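Local coordinates for ferrichrome ABC transporter substrate-binding protein (PDB 5FLY) that probably binds ferrichrome-type iron siderophores as a class III solute-binding protein and delivers them to an ABC transporter for import, at residues D20-P25 with K81-I86; R27-A32 with E75-L80; K146-H151 with Q184-Q189; D155-I160 with A215-I220. All coordinates share one frame; numbering follows the deposited sequence.

Contact 1 (D20-P25 with K81-I86); sequences DIPKDP and KPDLII
I21 and L84 make the closest of the apolar contacts between the end of strand 15-22 and the start of strand 84-88. CG2 of I21 lies 3.6 Å from CD1 of L84, the two side chains running at a slant to one another. The other methyl of L84, CD2, is 4.0 Å from CG of P25, and here the two side chains lie side by side and point the same way. L84 points its CB at 20-25, with CG anti to the backbone N (chi1 177°); from CG, CD1 meets I21 and CD2 meets P25. CD of P22 comes more loosely up to CB of L84.

These contacts attach the antiparallel hairpin of strands 5-12 and 15-22 to the five-stranded parallel sheet in which 84-88 is a neighbour of 28-30.

The other close contacts set proline carbons against oxygens. CG of P22 is 3.4 Å from the backbone O of D83 and 3.7 Å from its OD2, while CA of P25 sits 3.6 Å from that same OD2. OD2 is thus touched by carbons of both prolines, but the polar partners of the D83 carboxylate are backbone amides just past P25: OD2 accepts from the N of K26 and OD1 from the N of R27. CG of D83 lies between its own backbone N and carbonyl carbon (chi1 63°), and the two bonds place the carboxylate against the chain where it turns from the hairpin into strand 28-30.

Contact 2 (R27-A32 with E75-L80); sequences RIVVMA and EKVASL
R27 reaches L80 across the end of helix 74-79, its side chain starting from a CB directed at the helical segment. CG is anti to the carbonyl carbon (chi1 -62°), CD continues the chain in an extended course, and a bend at chi3 (66°) sets NE. From there the guanidinium meets L80 side-on: NE donates to the backbone O of L80 at 3.0 Å, and NH2 donates to the same O at 2.9 Å. That oxygen lies only 2° out of the guanidinium plane, at its edge. NE also makes a weak hydrogen bond to the O of K81.

Further along strand 28-30 the contact turns apolar. V29 divides its methyls, CG1 lying 4.2 Å from CG2 of V77 and CG2 lying 4.0 Å from CD1 of L80, whose side chain it crosses at about a right angle. SD of M31 approaches CG2 of V77 at 3.9 Å. Helix 74-79 thus packs on one face of the parallel sheet, with V69 of strand 68-69 also touching M31, V77 and L80.

Two donors converging on one carbonyl oxygen fix the guanidinium's rotation, and its positive charge would be expected to interact favourably with the partly negative C-terminal end of the helix, just before L80.

Contact 3 (K146-H151 with Q184-Q189); sequences KDIKAH and QAFGLQ
Helix 127-152 passes the chain leaving helix 179-185 with CA atoms 8.0 Å apart at I148 and F186, a spacing bridged by side chains. I148 lays its CD1 over one face of the F186 ring, in a CH-pi contact 3.6 Å from the ring centroid and 22° off the normal. The methyl is displaced toward the rim, so that CD2 and CE2 of F186 are its nearest ring atoms, each at 3.4 Å. Seen as whole side chains, the two cross at about a right angle. The other branch of I148, CG2, comes only loosely up to CD2 of L188.

The I148-F186 contact joins the long helix to the second lobe of a class III solute-binding protein, in which 127-152 is the backbone helix linking the two lobes. L276 of helix 262-278 also touches I148, and L182 touches L188, which extends the apolar part.

K149 supplies the polar part. Its chain is extended beyond CG, and this full reach brings NZ to the backbone O of G187 at 2.9 Å. The ammonium stands above the carbonyl plane, 57° out of it. On the way CE passes 3.5 Å from the O of F186, an oxygen that accepts from OG of S145, and 4.2 Å from CD2 of L188. G187 turns to a positive phi (69°) as the chain leaves helix 179-185, and its carbonyl takes the lysine.

Contact 4 (D155-I160 with A215-I220); sequences DTSVTI and AGDVII
Two neighbouring parallel strands, 158-164 and 218-223, pair at their N-terminal ends, within the mixed sheet, and T159 pairs with I219 midway along. The axes of 158-160 and 218-220 approach to 4.7 Å, with 16° between their N-to-C directions. S157 O accepts from V218 N, T159 N donates to V218 O at 2.9 Å, and T159 O takes I220 N at 2.9 Å with an N-H...O angle of 179°. Residues 157 and 159 thus alternate with 218 and 220 in the bonding, as parallel register requires.

Ahead of the strands, S157 and D217 exchange bonds. The backbone N of S157 donates to OD2 of D217 at 2.9 Å, reaching the carboxylate from its anti side and 29° out of its plane, while the N of D217 donates to OG of S157, also at 2.9 Å. The hydroxyl is placed for this by lying between its own backbone N and carbonyl carbon. CA of G216 passes 3.3 Å from this OG, leaving little room beside it.

V158, V218, I160 and I220 share one sheet face; CG2 of V158 lies 3.8 Å from CD1 of I220. Helix 262-278 lies on this side, with L276 on V218 and L272 on I220, and L182 also touches I160 and I220. T159 and I219 point to the other face, where OG1 of T159 bonds to the O of Y214. A parallel pair with helices packed on the face of V158, V218, I160 and I220 is typical of the alpha/beta lobes of solute-binding proteins.

In the fold
Contacts 1 and 2 belong to one lobe and contacts 3 and 4 to the other, with the pairs on opposite sides of the chain's centre; the centres of contacts 2 and 4 are about 40 Å apart. Contacts 1 and 2, centres 11 Å apart, share the parallel sheet through strands 28-30 and 84-88, and contact 2 is nested along the chain inside the loop that contact 1 closes. Contacts 3 and 4 come later, 12 Å apart, and their segments alternate; Q189 joins them by probable backbone hydrogen bonds to T156 and V158. The bound polyether occupies a pocket lined by residues of both lobes, consistent with a siderophore site between them.

Contact 1 (D20-P25 with K81-I86)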
loop_
_atom_site.group_PDB
_atom_site.type_symbol
_atom_site.label_atom_id
_atom_site.label_comp_id
_atom_site.label_asym_id
_atom_site.label_seq_id
_atom_site.Cartn_x
_atom_site.Cartn_y
_atom_site.Cartn_z
ATOM N N ASP A 20 -17.788 -9.139 16.115
ATOM C CA ASP A 20 -17.323 -9.317 17.486
ATOM C C ASP A 20 -15.921 -9.950 17.497
ATOM O O ASP A 20 -15.712 -11.043 16.966
ATOM C CB ASP A 20 -18.329 -10.169 18.288
ATOM C CG ASP A 20 -19.634 -9.399 18.631
ATOM O OD1 ASP A 20 -19.593 -8.207 19.015
ATOM O OD2 ASP A 20 -20.727 -9.985 18.505
ATOM N N ILE A 21 -14.963 -9.245 18.091
ATOM C CA ILE A 21 -13.578 -9.706 18.171
ATOM C C ILE A 21 -13.090 -9.590 19.615
ATOM O O ILE A 21 -13.756 -8.971 20.441
ATOM C CB ILE A 21 -12.656 -8.899 17.223
ATOM C CG1 ILE A 21 -12.580 -7.417 17.623
ATOM C CG2 ILE A 21 -13.153 -9.043 15.784
ATOM C CD1 ILE A 21 -11.405 -6.710 17.000
ATOM N N PRO A 22 -11.935 -10.194 19.929
ATOM C CA PRO A 22 -11.451 -10.027 21.299
ATOM C C PRO A 22 -11.200 -8.557 21.625
ATOM O O PRO A 22 -10.744 -7.806 20.769
ATOM C CB PRO A 22 -10.148 -10.846 21.315
ATOM C CG PRO A 22 -10.279 -11.798 20.195
ATOM C CD PRO A 22 -11.045 -11.056 19.137
ATOM N N LYS A 23 -11.493 -8.150 22.857
ATOM C CA LYS A 23 -11.134 -6.812 23.318
ATOM C C LYS A 23 -9.628 -6.611 23.243
ATOM O O LYS A 23 -9.147 -5.542 22.859
ATOM C CB LYS A 23 -11.622 -6.590 24.750
ATOM C CG LYS A 23 -11.362 -5.201 25.281
ATOM C CD LYS A 23 -12.047 -4.974 26.637
ATOM C CE LYS A 23 -11.370 -5.724 27.789
ATOM N NZ LYS A 23 -9.960 -5.274 28.073
ATOM N N ASP A 24 -8.895 -7.651 23.638
ATOM C CA ASP A 24 -7.441 -7.679 23.536
ATOM C C ASP A 24 -6.973 -8.927 22.794
ATOM O O ASP A 24 -6.735 -9.969 23.408
ATOM C CB ASP A 24 -6.833 -7.631 24.927
ATOM C CG ASP A 24 -5.299 -7.610 24.920
ATOM O OD1 ASP A 24 -4.659 -7.293 23.879
ATOM O OD2 ASP A 24 -4.739 -7.878 26.005
ATOM N N PRO A 25 -6.845 -8.831 21.461
ATOM C CA PRO A 25 -6.461 -10.010 20.686
ATOM C C PRO A 25 -5.062 -10.509 21.060
ATOM O O PRO A 25 -4.111 -9.736 21.083
ATOM C CB PRO A 25 -6.512 -9.511 19.233
ATOM C CG PRO A 25 -7.403 -8.316 19.264
ATOM C CD PRO A 25 -7.165 -7.683 20.601
ATOM N N LYS A 81 -4.097 -21.742 16.284
ATOM C CA LYS A 81 -5.100 -21.426 17.298
ATOM C C LYS A 81 -5.309 -19.924 17.489
ATOM O O LYS A 81 -5.190 -19.405 18.605
ATOM C CB LYS A 81 -4.706 -22.062 18.630
ATOM C CG LYS A 81 -4.425 -23.553 18.536
ATOM C CD LYS A 81 -5.639 -24.336 18.042
ATOM C CE LYS A 81 -5.354 -25.835 18.012
ATOM N NZ LYS A 81 -4.948 -26.340 19.350
ATOM N N PRO A 82 -5.639 -19.218 16.404
ATOM C CA PRO A 82 -5.864 -17.774 16.463
ATOM C C PRO A 82 -7.097 -17.388 17.280
ATOM O O PRO A 82 -8.026 -18.197 17.380
ATOM C CB PRO A 82 -6.067 -17.391 14.988
ATOM C CG PRO A 82 -6.562 -18.640 14.338
ATOM C CD PRO A 82 -5.926 -19.771 15.065
ATOM N N ASP A 83 -7.110 -16.191 17.856
ATOM C CA ASP A 83 -8.362 -15.646 18.381
ATOM C C ASP A 83 -8.904 -14.549 17.459
ATOM O O ASP A 83 -9.992 -14.025 17.689
ATOM C CB ASP A 83 -8.202 -15.148 19.831
ATOM C CG ASP A 83 -7.212 -14.002 19.999
ATOM O OD1 ASP A 83 -6.537 -13.575 19.042
ATOM O OD2 ASP A 83 -7.113 -13.529 21.162
ATOM N N LEU A 84 -8.173 -14.259 16.383
ATOM C CA LEU A 84 -8.584 -13.267 15.400
ATOM C C LEU A 84 -7.826 -13.526 14.111
ATOM O O LEU A 84 -6.608 -13.726 14.143
ATOM C CB LEU A 84 -8.312 -11.836 15.910
ATOM C CG LEU A 84 -8.629 -10.696 14.939
ATOM C CD1 LEU A 84 -10.110 -10.621 14.634
ATOM C CD2 LEU A 84 -8.144 -9.352 15.499
ATOM N N ILE A 85 -8.547 -13.497 12.984
ATOM C CA ILE A 85 -7.963 -13.662 11.656
ATOM C C ILE A 85 -8.265 -12.428 10.817
ATOM O O ILE A 85 -9.385 -11.947 10.846
ATOM C CB ILE A 85 -8.525 -14.910 10.953
ATOM C CG1 ILE A 85 -8.203 -16.171 11.769
ATOM C CG2 ILE A 85 -7.990 -15.015 9.532
ATOM C CD1 ILE A 85 -9.031 -17.379 11.376
ATOM N N ILE A 86 -7.248 -11.903 10.127
ATOM C CA ILE A 86 -7.377 -10.742 9.254
ATOM C C ILE A 86 -7.094 -11.169 7.829
ATOM O O ILE A 86 -6.064 -11.761 7.556
ATOM C CB ILE A 86 -6.382 -9.599 9.621
ATOM C CG1 ILE A 86 -6.422 -9.278 11.114
ATOM C CG2 ILE A 86 -6.641 -8.347 8.756
ATOM C CD1 ILE A 86 -7.742 -8.785 11.605
#

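Contact 2 (R27-A32 with E75-L80)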
loop_
_atom_site.group_PDB
_atom_site.type_symbol
_atom_site.label_atom_id
_atom_site.label_comp_id
_atom_site.label_asym_id
_atom_site.label_seq_id
_atom_site.Cartn_x
_atom_site.Cartn_y
_atom_site.Cartn_z
ATOM N N ARG A 27 -3.757 -13.656 19.731
ATOM C CA ARG A 27 -3.209 -14.570 18.734
ATOM C C ARG A 27 -3.817 -14.242 17.378
ATOM O O ARG A 27 -4.749 -14.890 16.934
ATOM C CB ARG A 27 -3.479 -16.035 19.106
ATOM C CG ARG A 27 -2.835 -16.477 20.412
ATOM C CD ARG A 27 -2.980 -17.980 20.632
ATOM N NE ARG A 27 -2.240 -18.746 19.638
ATOM C CZ ARG A 27 -0.924 -18.932 19.657
ATOM N NH1 ARG A 27 -0.200 -18.397 20.622
ATOM N NH2 ARG A 27 -0.333 -19.630 18.696
ATOM N N ILE A 28 -3.252 -13.231 16.728
ATOM C CA ILE A 28 -3.742 -12.751 15.442
ATOM C C ILE A 28 -2.992 -13.432 14.318
ATOM O O ILE A 28 -1.770 -13.523 14.352
ATOM C CB ILE A 28 -3.566 -11.228 15.284
ATOM C CG1 ILE A 28 -4.170 -10.487 16.468
ATOM C CG2 ILE A 28 -4.199 -10.741 13.970
ATOM C CD1 ILE A 28 -4.034 -8.969 16.376
ATOM N N VAL A 29 -3.723 -13.925 13.326
ATOM C CA VAL A 29 -3.116 -14.381 12.086
ATOM C C VAL A 29 -3.507 -13.393 11.013
ATOM O O VAL A 29 -4.690 -13.175 10.781
ATOM C CB VAL A 29 -3.563 -15.805 11.720
ATOM C CG1 VAL A 29 -3.140 -16.169 10.281
ATOM C CG2 VAL A 29 -3.011 -16.788 12.752
ATOM N N VAL A 30 -2.509 -12.757 10.405
ATOM C CA VAL A 30 -2.764 -11.761 9.371
ATOM C C VAL A 30 -2.487 -12.364 7.990
ATOM O O VAL A 30 -1.332 -12.477 7.573
ATOM C CB VAL A 30 -1.899 -10.496 9.597
ATOM C CG1 VAL A 30 -2.243 -9.417 8.584
ATOM C CG2 VAL A 30 -2.062 -9.976 11.023
ATOM N N MET A 31 -3.552 -12.771 7.303
ATOM C CA MET A 31 -3.429 -13.370 5.971
ATOM C C MET A 31 -3.361 -12.324 4.858
ATOM O O MET A 31 -2.908 -12.624 3.752
ATOM C CB MET A 31 -4.592 -14.316 5.698
ATOM C CG MET A 31 -4.570 -15.576 6.531
ATOM S SD MET A 31 -2.972 -16.446 6.486
ATOM C CE MET A 31 -2.747 -16.695 4.735
ATOM N N ALA A 32 -3.846 -11.118 5.130
ATOM C CA ALA A 32 -3.802 -10.032 4.162
ATOM C C ALA A 32 -2.561 -9.159 4.435
ATOM O O ALA A 32 -2.522 -8.427 5.431
ATOM C CB ALA A 32 -5.070 -9.206 4.236
ATOM N N GLU A 75 -5.419 -24.974 7.038
ATOM C CA GLU A 75 -5.036 -25.873 8.118
ATOM C C GLU A 75 -3.871 -25.285 8.917
ATOM O O GLU A 75 -3.807 -25.483 10.134
ATOM C CB GLU A 75 -4.717 -27.268 7.571
ATOM C CG GLU A 75 -5.978 -27.947 7.086
ATOM C CD GLU A 75 -5.821 -29.426 6.847
ATOM O OE1 GLU A 75 -5.264 -30.117 7.718
ATOM O OE2 GLU A 75 -6.273 -29.901 5.784
ATOM N N LYS A 76 -2.983 -24.530 8.264
ATOM C CA LYS A 76 -1.939 -23.817 8.995
ATOM C C LYS A 76 -2.561 -22.773 9.908
ATOM O O LYS A 76 -2.179 -22.678 11.079
ATOM C CB LYS A 76 -0.920 -23.155 8.060
ATOM C CG LYS A 76 0.199 -22.374 8.779
ATOM C CD LYS A 76 1.069 -23.223 9.693
ATOM C CE LYS A 76 2.118 -22.331 10.385
ATOM N NZ LYS A 76 3.075 -23.124 11.222
ATOM N N VAL A 77 -3.531 -22.011 9.394
ATOM C CA VAL A 77 -4.180 -20.994 10.216
ATOM C C VAL A 77 -4.776 -21.676 11.455
ATOM O O VAL A 77 -4.533 -21.263 12.597
ATOM C CB VAL A 77 -5.274 -20.208 9.423
ATOM C CG1 VAL A 77 -5.996 -19.221 10.325
ATOM C CG2 VAL A 77 -4.659 -19.477 8.243
ATOM N N ALA A 78 -5.502 -22.768 11.244
ATOM C CA ALA A 78 -6.140 -23.466 12.346
ATOM C C ALA A 78 -5.095 -23.945 13.361
ATOM O O ALA A 78 -5.303 -23.832 14.569
ATOM C CB ALA A 78 -6.970 -24.631 11.818
ATOM N N SER A 79 -3.967 -24.455 12.877
ATOM C CA SER A 79 -2.940 -24.995 13.778
ATOM C C SER A 79 -2.354 -23.931 14.700
ATOM O O SER A 79 -1.775 -24.266 15.724
ATOM C CB SER A 79 -1.814 -25.648 12.987
ATOM O OG SER A 79 -0.951 -24.695 12.408
ATOM N N LEU A 80 -2.496 -22.658 14.335
ATOM C CA LEU A 80 -1.942 -21.574 15.143
ATOM C C LEU A 80 -2.916 -21.125 16.241
ATOM O O LEU A 80 -2.602 -20.244 17.034
ATOM C CB LEU A 80 -1.556 -20.390 14.251
ATOM C CG LEU A 80 -0.309 -20.595 13.383
ATOM C CD1 LEU A 80 -0.141 -19.479 12.341
ATOM C CD2 LEU A 80 0.961 -20.737 14.251
#

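Contact 3 (K146-H151 with Q184-Q189)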
loop_
_atom_site.group_PDB
_atom_site.type_symbol
_atom_site.label_atom_id
_atom_site.label_comp_id
_atom_site.label_asym_id
_atom_site.label_seq_id
_atom_site.Cartn_x
_atom_site.Cartn_y
_atom_site.Cartn_z
ATOM N N LYS A 146 6.172 20.998 0.681
ATOM C CA LYS A 146 6.636 22.345 0.397
ATOM C C LYS A 146 8.015 22.311 -0.254
ATOM O O LYS A 146 8.269 23.069 -1.201
ATOM C CB LYS A 146 6.679 23.178 1.672
ATOM C CG LYS A 146 5.324 23.378 2.323
ATOM C CD LYS A 146 5.453 24.033 3.690
ATOM C CE LYS A 146 4.108 24.140 4.379
ATOM N NZ LYS A 146 4.260 24.645 5.766
ATOM N N ASP A 147 8.894 21.445 0.251
ATOM C CA ASP A 147 10.258 21.326 -0.274
ATOM C C ASP A 147 10.237 20.846 -1.725
ATOM O O ASP A 147 10.967 21.361 -2.574
ATOM C CB ASP A 147 11.110 20.360 0.547
ATOM C CG ASP A 147 11.292 20.794 1.994
ATOM O OD1 ASP A 147 11.106 21.988 2.298
ATOM O OD2 ASP A 147 11.629 19.928 2.832
ATOM N N ILE A 148 9.426 19.825 -1.992
ATOM C CA ILE A 148 9.321 19.262 -3.338
ATOM C C ILE A 148 8.659 20.222 -4.327
ATOM O O ILE A 148 9.120 20.381 -5.453
ATOM C CB ILE A 148 8.533 17.926 -3.313
ATOM C CG1 ILE A 148 9.325 16.869 -2.537
ATOM C CG2 ILE A 148 8.251 17.424 -4.727
ATOM C CD1 ILE A 148 8.467 15.696 -2.053
ATOM N N LYS A 149 7.591 20.889 -3.919
ATOM C CA LYS A 149 6.892 21.783 -4.835
ATOM C C LYS A 149 7.714 23.048 -5.120
ATOM O O LYS A 149 7.630 23.625 -6.205
ATOM C CB LYS A 149 5.509 22.138 -4.276
ATOM C CG LYS A 149 4.516 20.984 -4.407
ATOM C CD LYS A 149 3.123 21.309 -3.897
ATOM C CE LYS A 149 2.192 20.132 -4.103
ATOM N NZ LYS A 149 0.808 20.426 -3.656
ATOM N N ALA A 150 8.530 23.456 -4.160
ATOM C CA ALA A 150 9.425 24.591 -4.372
ATOM C C ALA A 150 10.478 24.243 -5.426
ATOM O O ALA A 150 10.915 25.103 -6.194
ATOM C CB ALA A 150 10.096 24.987 -3.067
ATOM N N HIS A 151 10.877 22.972 -5.455
ATOM C CA HIS A 151 11.916 22.520 -6.373
ATOM C C HIS A 151 11.367 22.270 -7.774
ATOM O O HIS A 151 11.968 22.677 -8.776
ATOM C CB HIS A 151 12.575 21.246 -5.840
ATOM C CG HIS A 151 13.640 20.709 -6.741
ATOM N ND1 HIS A 151 14.764 21.435 -7.076
ATOM C CD2 HIS A 151 13.743 19.527 -7.395
ATOM C CE1 HIS A 151 15.514 20.720 -7.896
ATOM N NE2 HIS A 151 14.919 19.558 -8.103
ATOM N N GLN A 184 -1.411 11.999 -1.827
ATOM C CA GLN A 184 -2.079 12.446 -0.608
ATOM C C GLN A 184 -1.118 13.190 0.314
ATOM O O GLN A 184 -1.359 14.358 0.642
ATOM C CB GLN A 184 -2.720 11.266 0.129
ATOM C CG GLN A 184 -3.741 10.519 -0.725
ATOM C CD GLN A 184 -4.433 9.401 0.019
ATOM O OE1 GLN A 184 -5.019 9.614 1.091
ATOM N NE2 GLN A 184 -4.338 8.181 -0.521
ATOM N N ALA A 185 -0.047 12.530 0.743
ATOM C CA ALA A 185 0.884 13.141 1.701
ATOM C C ALA A 185 1.629 14.344 1.097
ATOM O O ALA A 185 1.748 15.384 1.755
ATOM C CB ALA A 185 1.880 12.110 2.214
ATOM N N PHE A 186 2.144 14.203 -0.128
ATOM C CA PHE A 186 2.887 15.292 -0.778
ATOM C C PHE A 186 1.968 16.204 -1.603
ATOM O O PHE A 186 2.375 17.302 -2.000
ATOM C CB PHE A 186 3.989 14.774 -1.720
ATOM C CG PHE A 186 5.151 14.076 -1.044
ATOM C CD1 PHE A 186 5.360 14.142 0.321
ATOM C CD2 PHE A 186 6.052 13.340 -1.822
ATOM C CE1 PHE A 186 6.454 13.475 0.901
ATOM C CE2 PHE A 186 7.143 12.689 -1.244
ATOM C CZ PHE A 186 7.335 12.753 0.114
ATOM N N GLY A 187 0.754 15.742 -1.907
ATOM C CA GLY A 187 -0.231 16.579 -2.582
ATOM C C GLY A 187 0.087 16.920 -4.023
ATOM O O GLY A 187 -0.333 17.963 -4.541
ATOM N N LEU A 188 0.831 16.044 -4.685
ATOM C CA LEU A 188 1.133 16.217 -6.102
ATOM C C LEU A 188 -0.084 15.842 -6.952
ATOM O O LEU A 188 -0.917 15.040 -6.543
ATOM C CB LEU A 188 2.342 15.372 -6.496
ATOM C CG LEU A 188 3.623 15.767 -5.763
ATOM C CD1 LEU A 188 4.688 14.726 -5.957
ATOM C CD2 LEU A 188 4.122 17.125 -6.274
ATOM N N GLN A 189 -0.177 16.418 -8.141
ATOM C CA GLN A 189 -1.355 16.239 -8.970
ATOM C C GLN A 189 -1.326 14.936 -9.739
ATOM O O GLN A 189 -0.266 14.412 -10.082
ATOM C CB GLN A 189 -1.499 17.391 -9.962
ATOM C CG GLN A 189 -1.419 18.780 -9.341
ATOM C CD GLN A 189 -2.286 18.933 -8.111
ATOM O OE1 GLN A 189 -1.785 19.191 -7.009
ATOM N NE2 GLN A 189 -3.595 18.788 -8.287
#

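Contact 4 (D155-I160 with A215-I220)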
loop_
_atom_site.group_PDB
_atom_site.type_symbol
_atom_site.label_atom_id
_atom_site.label_comp_id
_atom_site.label_asym_id
_atom_site.label_seq_id
_atom_site.Cartn_x
_atom_site.Cartn_y
_atom_site.Cartn_z
ATOM N N ASP A 155 2.326 22.922 -9.325
ATOM C CA ASP A 155 1.294 22.194 -10.066
ATOM C C ASP A 155 1.810 20.877 -10.635
ATOM O O ASP A 155 1.142 20.233 -11.450
ATOM C CB ASP A 155 0.739 23.071 -11.189
ATOM C CG ASP A 155 0.103 24.356 -10.665
ATOM O OD1 ASP A 155 -0.282 24.397 -9.473
ATOM O OD2 ASP A 155 -0.017 25.325 -11.446
ATOM N N THR A 156 2.986 20.466 -10.177
ATOM C CA THR A 156 3.644 19.260 -10.695
ATOM C C THR A 156 2.727 18.047 -10.586
ATOM O O THR A 156 2.189 17.777 -9.513
ATOM C CB THR A 156 4.969 18.976 -9.936
ATOM O OG1 THR A 156 5.870 20.082 -10.104
ATOM C CG2 THR A 156 5.653 17.725 -10.468
ATOM N N SER A 157 2.542 17.341 -11.703
ATOM C CA SER A 157 1.789 16.097 -11.724
ATOM C C SER A 157 2.724 14.895 -11.811
ATOM O O SER A 157 3.876 15.006 -12.225
ATOM C CB SER A 157 0.811 16.049 -12.895
ATOM O OG SER A 157 1.492 15.914 -14.137
ATOM N N VAL A 158 2.216 13.739 -11.414
ATOM C CA VAL A 158 3.028 12.517 -11.422
ATOM C C VAL A 158 2.161 11.331 -11.839
ATOM O O VAL A 158 0.950 11.289 -11.592
ATOM C CB VAL A 158 3.698 12.267 -10.042
ATOM C CG1 VAL A 158 2.680 12.154 -8.953
ATOM C CG2 VAL A 158 4.606 11.026 -10.082
ATOM N N THR A 159 2.815 10.408 -12.533
ATOM C CA THR A 159 2.245 9.151 -12.984
ATOM C C THR A 159 3.069 8.009 -12.427
ATOM O O THR A 159 4.305 8.071 -12.479
ATOM C CB THR A 159 2.248 9.072 -14.522
ATOM O OG1 THR A 159 1.407 10.109 -15.045
ATOM C CG2 THR A 159 1.788 7.682 -15.013
ATOM N N ILE A 160 2.405 6.991 -11.875
ATOM C CA ILE A 160 3.084 5.778 -11.431
ATOM C C ILE A 160 2.721 4.640 -12.358
ATOM O O ILE A 160 1.550 4.252 -12.444
ATOM C CB ILE A 160 2.716 5.365 -9.978
ATOM C CG1 ILE A 160 2.859 6.535 -9.004
ATOM C CG2 ILE A 160 3.588 4.202 -9.531
ATOM C CD1 ILE A 160 2.107 6.328 -7.720
ATOM N N ALA A 215 0.639 10.050 -19.102
ATOM C CA ALA A 215 1.901 10.584 -18.593
ATOM C C ALA A 215 1.769 12.009 -18.056
ATOM O O ALA A 215 1.184 12.873 -18.710
ATOM C CB ALA A 215 2.959 10.539 -19.687
ATOM N N GLY A 216 2.328 12.243 -16.871
ATOM C CA GLY A 216 2.348 13.556 -16.242
ATOM C C GLY A 216 3.720 14.204 -16.288
ATOM O O GLY A 216 4.570 13.813 -17.090
ATOM N N ASP A 217 3.933 15.196 -15.423
ATOM C CA ASP A 217 5.177 15.964 -15.406
ATOM C C ASP A 217 6.362 15.124 -14.946
ATOM O O ASP A 217 7.510 15.355 -15.359
ATOM C CB ASP A 217 5.026 17.185 -14.499
ATOM C CG ASP A 217 3.967 18.144 -14.997
ATOM O OD1 ASP A 217 3.849 18.302 -16.230
ATOM O OD2 ASP A 217 3.244 18.715 -14.157
ATOM N N VAL A 218 6.062 14.155 -14.085
ATOM C CA VAL A 218 7.043 13.242 -13.508
ATOM C C VAL A 218 6.501 11.833 -13.716
ATOM O O VAL A 218 5.307 11.591 -13.508
ATOM C CB VAL A 218 7.274 13.503 -12.006
ATOM C CG1 VAL A 218 8.202 12.451 -11.410
ATOM C CG2 VAL A 218 7.821 14.912 -11.771
ATOM N N ILE A 219 7.365 10.912 -14.145
ATOM C CA ILE A 219 6.957 9.526 -14.338
ATOM C C ILE A 219 7.831 8.583 -13.539
ATOM O O ILE A 219 9.040 8.522 -13.718
ATOM C CB ILE A 219 7.004 9.102 -15.811
ATOM C CG1 ILE A 219 6.181 10.059 -16.672
ATOM C CG2 ILE A 219 6.508 7.635 -15.950
ATOM C CD1 ILE A 219 6.355 9.818 -18.152
ATOM N N ILE A 220 7.179 7.828 -12.674
ATOM C CA ILE A 220 7.853 6.896 -11.804
ATOM C C ILE A 220 7.454 5.501 -12.220
ATOM O O ILE A 220 6.265 5.211 -12.334
ATOM C CB ILE A 220 7.510 7.145 -10.341
ATOM C CG1 ILE A 220 7.962 8.558 -9.934
ATOM C CG2 ILE A 220 8.143 6.062 -9.458
ATOM C CD1 ILE A 220 7.415 9.009 -8.592
#